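Local coordinates for protein citrate synthase (Sulfolobus solfataricus, PDB 1O7X) that belongs to the citrate synthase family, a class of mainly helical enzymes, and is found here as an assembly of two chains, at residues A[51-56]-A[115-120]; A[126-131]-A[154-159]; A[161-164]-A[168-171]. All coordinates share one frame; numbering follows the deposited sequence.

Contact 1 of 3, residues A[51-56]-A[115-120]; sequences MLYGKL and NDKEKA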
# COMPACT_ATOMS: atom_id res chain seq x y z
N MET A 51 -19.08 0.43 -14.91
CA MET A 51 -17.76 0.93 -14.53
C MET A 51 -16.71 0.09 -15.25
O MET A 51 -15.85 0.64 -15.92
CB MET A 51 -17.69 0.94 -13.01
CG MET A 51 -18.42 2.13 -12.40
SD MET A 51 -17.70 3.69 -12.88
CE MET A 51 -17.73 4.64 -11.37
N LEU A 52 -16.83 -1.24 -15.19
CA LEU A 52 -15.87 -2.12 -15.80
C LEU A 52 -15.94 -2.28 -17.31
O LEU A 52 -14.89 -2.28 -17.96
CB LEU A 52 -15.95 -3.48 -15.11
CG LEU A 52 -15.59 -3.53 -13.61
CD1 LEU A 52 -15.50 -5.00 -13.20
CD2 LEU A 52 -14.34 -2.75 -13.26
N TYR A 53 -17.11 -2.51 -17.89
CA TYR A 53 -17.21 -2.74 -19.33
C TYR A 53 -17.44 -1.48 -20.15
O TYR A 53 -17.40 -1.59 -21.38
CB TYR A 53 -18.27 -3.78 -19.67
CG TYR A 53 -17.97 -5.15 -19.13
CD1 TYR A 53 -18.20 -5.46 -17.80
CD2 TYR A 53 -17.44 -6.14 -19.94
CE1 TYR A 53 -17.91 -6.73 -17.30
CE2 TYR A 53 -17.14 -7.39 -19.46
CZ TYR A 53 -17.39 -7.69 -18.14
OH TYR A 53 -17.10 -8.94 -17.66
N GLY A 54 -17.70 -0.34 -19.54
CA GLY A 54 -17.91 0.91 -20.22
C GLY A 54 -19.28 1.26 -20.75
O GLY A 54 -19.42 2.27 -21.46
N LYS A 55 -20.31 0.48 -20.46
CA LYS A 55 -21.66 0.76 -20.94
C LYS A 55 -22.71 0.02 -20.12
O LYS A 55 -22.39 -0.85 -19.32
CB LYS A 55 -21.80 0.38 -22.42
CG LYS A 55 -22.38 -1.01 -22.67
CD LYS A 55 -21.34 -1.95 -23.27
CE LYS A 55 -21.94 -3.34 -23.46
NZ LYS A 55 -21.36 -4.01 -24.66
N LEU A 56 -23.97 0.35 -20.38
CA LEU A 56 -25.07 -0.31 -19.67
C LEU A 56 -25.31 -1.73 -20.17
O LEU A 56 -25.25 -2.06 -21.35
CB LEU A 56 -26.36 0.52 -19.73
CG LEU A 56 -26.27 1.80 -18.88
CD1 LEU A 56 -27.19 2.87 -19.44
CD2 LEU A 56 -26.55 1.46 -17.43
N ASN A 115 -7.52 -11.15 -18.26
CA ASN A 115 -8.94 -11.03 -17.93
C ASN A 115 -9.24 -10.13 -16.75
O ASN A 115 -9.96 -10.49 -15.82
CB ASN A 115 -9.42 -12.47 -17.72
CG ASN A 115 -10.73 -12.77 -18.43
OD1 ASN A 115 -11.10 -13.93 -18.58
ND2 ASN A 115 -11.45 -11.73 -18.86
N ASP A 116 -8.78 -8.88 -16.78
CA ASP A 116 -8.96 -7.90 -15.73
C ASP A 116 -10.38 -7.78 -15.23
O ASP A 116 -10.64 -7.93 -14.03
CB ASP A 116 -8.41 -6.54 -16.19
CG ASP A 116 -6.95 -6.60 -16.60
OD1 ASP A 116 -6.30 -7.65 -16.36
OD2 ASP A 116 -6.42 -5.62 -17.18
N LYS A 117 -11.33 -7.51 -16.11
CA LYS A 117 -12.74 -7.36 -15.79
C LYS A 117 -13.33 -8.53 -15.02
O LYS A 117 -14.01 -8.36 -14.01
CB LYS A 117 -13.55 -7.21 -17.09
CG LYS A 117 -13.20 -5.92 -17.81
CD LYS A 117 -13.55 -6.01 -19.29
CE LYS A 117 -12.65 -5.10 -20.11
NZ LYS A 117 -13.42 -4.58 -21.28
N GLU A 118 -13.05 -9.75 -15.49
CA GLU A 118 -13.56 -10.94 -14.80
C GLU A 118 -12.92 -11.07 -13.42
O GLU A 118 -13.54 -11.40 -12.42
CB GLU A 118 -13.33 -12.20 -15.64
CG GLU A 118 -13.98 -13.43 -15.02
CD GLU A 118 -13.78 -14.72 -15.78
OE1 GLU A 118 -13.03 -14.76 -16.79
OE2 GLU A 118 -14.39 -15.74 -15.36
N LYS A 119 -11.63 -10.75 -13.37
CA LYS A 119 -10.86 -10.80 -12.14
C LYS A 119 -11.39 -9.75 -11.19
O LYS A 119 -11.58 -10.09 -10.02
CB LYS A 119 -9.38 -10.68 -12.44
CG LYS A 119 -8.33 -11.25 -11.54
CD LYS A 119 -8.80 -12.32 -10.58
CE LYS A 119 -7.77 -12.53 -9.48
NZ LYS A 119 -7.02 -13.80 -9.65
N ALA A 120 -11.68 -8.54 -11.65
CA ALA A 120 -12.23 -7.50 -10.77
C ALA A 120 -13.58 -7.92 -10.22
O ALA A 120 -13.88 -7.82 -9.03
CB ALA A 120 -12.31 -6.16 -11.46
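The aliphatic chain of Lys117 lies across one face of the Tyr53 ring, a worked example of how a lysine can act as an apolar partner through its methylenes. Its CD stands 4.2 Å from the ring centroid of Tyr53 and 26° off the ring normal, which makes a CH-pi contact. Within the ring, CE2 of Tyr53 comes nearest to Lys117 CD, at 3.8 Å. The two side chains cross obliquely: CB of Lys117 sits by the hydroxyl end of the tyrosine, 4.0 Å from Tyr53 OH, and the chain then runs inward over the ring, away from its own helix, so that CD lies above the CE2-CD2 side. Tyr53 holds its CG anti to its own carbonyl carbon (chi1 -64°), which swings the ring round to meet the lysine. Beside this pair, one methyl of Leu52 does the touching. Its CD1 packs against Ala120 CB at 3.8 Å and rests equally close to Lys117 O, so this one methyl bridges about one turn of the opposing helix. Helix 44-53 ends here, and Gly54 turns the chain away with a positive phi. Tyr53 also stacks on Tyr49 one turn earlier, and Leu52 and Tyr53 both reach Ile121. Ala120 also meets Leu343 and Ile347, placing the contact where the end of helix 44-53 and the start of helix 116-138 come together near helix 330-352.

Contact 2 of 3, residues A[126-131]-A[154-159]; sequences KMATLV and KSFLLA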
# COMPACT_ATOMS: atom_id res chain seq x y z
N LYS A 126 -15.40 -11.17 -3.25
CA LYS A 126 -14.64 -11.57 -2.06
C LYS A 126 -14.55 -10.41 -1.09
O LYS A 126 -14.51 -10.68 0.12
CB LYS A 126 -13.34 -12.24 -2.46
CG LYS A 126 -13.66 -13.53 -3.19
CD LYS A 126 -12.82 -13.80 -4.41
CE LYS A 126 -12.54 -15.28 -4.54
NZ LYS A 126 -13.75 -16.13 -4.69
N MET A 127 -14.57 -9.16 -1.55
CA MET A 127 -14.56 -8.04 -0.62
C MET A 127 -15.83 -8.05 0.23
O MET A 127 -15.77 -7.92 1.46
CB MET A 127 -14.41 -6.68 -1.31
CG MET A 127 -12.98 -6.21 -1.46
SD MET A 127 -12.14 -5.50 -0.04
CE MET A 127 -12.92 -6.23 1.37
N ALA A 128 -16.99 -8.34 -0.38
CA ALA A 128 -18.20 -8.48 0.43
C ALA A 128 -18.00 -9.49 1.55
O ALA A 128 -18.42 -9.24 2.69
CB ALA A 128 -19.39 -8.85 -0.43
N THR A 129 -17.41 -10.64 1.26
CA THR A 129 -17.13 -11.66 2.29
C THR A 129 -16.18 -11.12 3.36
O THR A 129 -16.45 -11.23 4.56
CB THR A 129 -16.54 -12.91 1.61
OG1 THR A 129 -17.56 -13.45 0.76
CG2 THR A 129 -16.11 -13.98 2.58
N LEU A 130 -15.11 -10.45 2.92
CA LEU A 130 -14.15 -9.86 3.84
C LEU A 130 -14.88 -8.93 4.79
O LEU A 130 -14.94 -9.14 6.02
CB LEU A 130 -12.98 -9.19 3.12
CG LEU A 130 -11.87 -10.11 2.57
CD1 LEU A 130 -10.69 -9.33 2.00
CD2 LEU A 130 -11.35 -11.07 3.63
N VAL A 131 -15.51 -7.90 4.24
CA VAL A 131 -16.26 -6.92 5.01
C VAL A 131 -17.28 -7.56 5.93
O VAL A 131 -17.39 -7.26 7.14
CB VAL A 131 -16.92 -5.95 4.04
CG1 VAL A 131 -17.63 -4.83 4.76
CG2 VAL A 131 -15.84 -5.39 3.13
N LYS A 154 -28.45 -7.99 -0.86
CA LYS A 154 -29.11 -9.05 -0.10
C LYS A 154 -28.01 -10.00 0.37
O LYS A 154 -27.81 -10.18 1.56
CB LYS A 154 -30.16 -9.74 -0.94
CG LYS A 154 -30.94 -10.91 -0.38
CD LYS A 154 -32.35 -10.92 -0.96
CE LYS A 154 -33.13 -12.20 -0.73
NZ LYS A 154 -33.48 -12.92 -1.99
N SER A 155 -27.18 -10.51 -0.51
CA SER A 155 -26.11 -11.40 -0.10
C SER A 155 -25.29 -10.91 1.08
O SER A 155 -25.10 -11.65 2.05
CB SER A 155 -25.21 -11.72 -1.31
OG SER A 155 -25.80 -12.82 -2.01
N PHE A 156 -24.81 -9.67 1.03
CA PHE A 156 -23.98 -9.07 2.05
C PHE A 156 -24.71 -8.92 3.38
O PHE A 156 -24.15 -9.31 4.40
CB PHE A 156 -23.44 -7.73 1.57
CG PHE A 156 -22.64 -6.94 2.57
CD1 PHE A 156 -21.33 -7.28 2.86
CD2 PHE A 156 -23.17 -5.84 3.20
CE1 PHE A 156 -20.59 -6.53 3.75
CE2 PHE A 156 -22.45 -5.08 4.09
CZ PHE A 156 -21.15 -5.42 4.37
N LEU A 157 -25.93 -8.40 3.37
CA LEU A 157 -26.65 -8.23 4.64
C LEU A 157 -26.91 -9.55 5.36
O LEU A 157 -26.78 -9.63 6.58
CB LEU A 157 -27.94 -7.45 4.38
CG LEU A 157 -27.75 -6.08 3.72
CD1 LEU A 157 -29.09 -5.41 3.48
CD2 LEU A 157 -26.89 -5.18 4.60
N LEU A 158 -27.23 -10.60 4.61
CA LEU A 158 -27.49 -11.93 5.14
C LEU A 158 -26.25 -12.49 5.83
O LEU A 158 -26.25 -13.05 6.92
CB LEU A 158 -27.96 -12.88 4.03
CG LEU A 158 -29.09 -13.86 4.32
CD1 LEU A 158 -30.39 -13.12 4.65
CD2 LEU A 158 -29.38 -14.80 3.16
N ALA A 159 -25.11 -12.28 5.18
CA ALA A 159 -23.83 -12.75 5.68
C ALA A 159 -23.52 -12.01 6.97
O ALA A 159 -23.11 -12.61 7.97
CB ALA A 159 -22.78 -12.53 4.60
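Phe156 presents the edge of its ring to Ala128 and Val131, so that one aromatic side chain spans about one turn of the facing helix. Ala128 O lies in the plane of the ring at this edge, 3.5 Å from Phe156 CD1, while the methyl of Ala128 touches more loosely, with CB 4.1 Å from the same CD1. Farther along the rim, Val131 meets it chiefly through CG1, which packs 3.6 Å from Phe156 CE1 and comes equally near CZ, with its CB close behind. The two side chains cross at about a right angle. With CG anti to the backbone N (chi1 176°), Phe156 reaches out of helix 152-161 toward helix 116-138, although its CB does not head directly there. Ala128 CA and Phe156 CA are 6.0 Å apart, a close approach consistent with the small side chain of Ala128. Leu333 and Leu336 of helix 330-352 also touch the phenylalanine, and Leu336 reaches Val131 as well, so a third helix joins the apolar cluster. Buried, apolar packing of helix on helix of this kind is what builds the core of the mainly alpha-helical citrate synthase fold; here an aromatic ring edge lies against a small residue.

Contact 3 of 3, residues A[161-164]-A[168-171]; sequences FARE and DEIN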
# COMPACT_ATOMS: atom_id res chain seq x y z
N PHE A 161 -25.62 -10.09 9.15
CA PHE A 161 -26.51 -10.29 10.29
C PHE A 161 -27.03 -11.70 10.42
O PHE A 161 -27.29 -12.10 11.57
CB PHE A 161 -27.67 -9.28 10.19
CG PHE A 161 -27.14 -7.88 10.04
CD1 PHE A 161 -27.27 -7.21 8.84
CD2 PHE A 161 -26.52 -7.25 11.10
CE1 PHE A 161 -26.78 -5.91 8.72
CE2 PHE A 161 -26.04 -5.96 10.96
CZ PHE A 161 -26.16 -5.28 9.77
N ALA A 162 -27.20 -12.43 9.32
CA ALA A 162 -27.75 -13.79 9.45
C ALA A 162 -29.17 -13.63 9.98
O ALA A 162 -29.65 -14.18 10.96
CB ALA A 162 -26.88 -14.66 10.33
N ARG A 163 -29.87 -12.73 9.30
CA ARG A 163 -31.22 -12.25 9.51
C ARG A 163 -31.69 -11.82 8.13
O ARG A 163 -30.93 -11.10 7.47
CB ARG A 163 -31.15 -11.11 10.51
CG ARG A 163 -32.16 -9.98 10.50
CD ARG A 163 -31.73 -8.77 11.33
NE ARG A 163 -31.59 -7.57 10.51
CZ ARG A 163 -30.67 -6.62 10.53
NH1 ARG A 163 -29.64 -6.60 11.38
NH2 ARG A 163 -30.76 -5.61 9.65
N GLU A 164 -32.81 -12.30 7.63
CA GLU A 164 -33.25 -11.90 6.28
C GLU A 164 -33.62 -10.42 6.27
O GLU A 164 -34.44 -9.97 7.06
CB GLU A 164 -34.42 -12.77 5.83
CG GLU A 164 -34.92 -12.58 4.41
CD GLU A 164 -34.30 -13.57 3.44
OE1 GLU A 164 -33.79 -14.63 3.89
OE2 GLU A 164 -34.35 -13.29 2.22
N ASP A 168 -36.64 -2.41 1.87
CA ASP A 168 -36.07 -1.11 2.22
C ASP A 168 -34.58 -1.26 2.53
O ASP A 168 -33.78 -0.50 2.00
CB ASP A 168 -36.83 -0.46 3.38
CG ASP A 168 -38.21 0.04 2.98
OD1 ASP A 168 -38.60 -0.12 1.79
OD2 ASP A 168 -38.92 0.61 3.83
N GLU A 169 -34.24 -2.22 3.38
CA GLU A 169 -32.88 -2.53 3.75
C GLU A 169 -32.01 -2.89 2.55
O GLU A 169 -31.05 -2.16 2.21
CB GLU A 169 -32.89 -3.70 4.74
CG GLU A 169 -33.64 -3.34 6.01
CD GLU A 169 -33.52 -4.40 7.07
OE1 GLU A 169 -33.57 -5.61 6.78
OE2 GLU A 169 -33.37 -4.02 8.25
N ILE A 170 -32.42 -3.91 1.79
CA ILE A 170 -31.68 -4.33 0.61
C ILE A 170 -31.46 -3.15 -0.32
O ILE A 170 -30.42 -3.03 -0.96
CB ILE A 170 -32.37 -5.43 -0.20
CG1 ILE A 170 -32.56 -6.65 0.70
CG2 ILE A 170 -31.60 -5.76 -1.48
CD1 ILE A 170 -33.16 -7.84 0.01
N ASN A 171 -32.47 -2.32 -0.45
CA ASN A 171 -32.42 -1.14 -1.27
C ASN A 171 -31.43 -0.11 -0.75
O ASN A 171 -30.70 0.51 -1.54
CB ASN A 171 -33.83 -0.52 -1.26
CG ASN A 171 -33.86 0.59 -2.29
OD1 ASN A 171 -33.85 0.26 -3.48
ND2 ASN A 171 -33.88 1.83 -1.82
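Arg163 and Glu169 form a salt bridge that joins the loop after helix 152-161 to the first turn of helix 167-180. The bond is weak: Arg163 NH2 lies 3.4 Å from Glu169 OE2, with an N-H...O angle of 140°. The carboxylate sits near the guanidinium plane, at its edge, but the two groups are turned 51° against each other, and the acid meets a single nitrogen, NH2, not a pair of them. A bend at chi3 of Arg163 (118°) carries the guanidinium round to this position, with NH1 3.1 Å above the plane of the Phe161 ring and offset toward its rim. Both polar ends have stronger partners outside the pair. NH2 of Arg163 also donates to Leu323 O, and OE2 of Glu169 makes a further salt bridge with Arg281 NH1. The other carboxylate oxygen, OE1, accepts a bond from the backbone N of Thr166, a bond that ties the acid to the chain just before the helix. Glu169 is buried, and each of its oxygens is engaged. Two arginines beside the acid, together with the amide of Thr166, would probably favour its ionised form, so that the contact reads as one link in a shared charge network centred on Glu169, which ties the helix start to the preceding loop and to Arg281.

Overall arrangement
The three contacts follow one another along the chain and show chemistry changing with depth. Contact 2 is buried and apolar, whereas contacts 1 and 3 are only partly buried, each about 19 Å from the centre of the chain to their own centres. Contacts 1 and 2 share helix 116-138, gripping it near its start and along its middle, with helix 330-352 touching both. Contact 3 touches contact 2 directly, through Lys154 against Ile170 and Leu158 against Arg163, as helix 152-161 passes into helix 167-180. Methylenes over a ring serve contact 1, ring-edge packing serves contact 2, and charge serves contact 3.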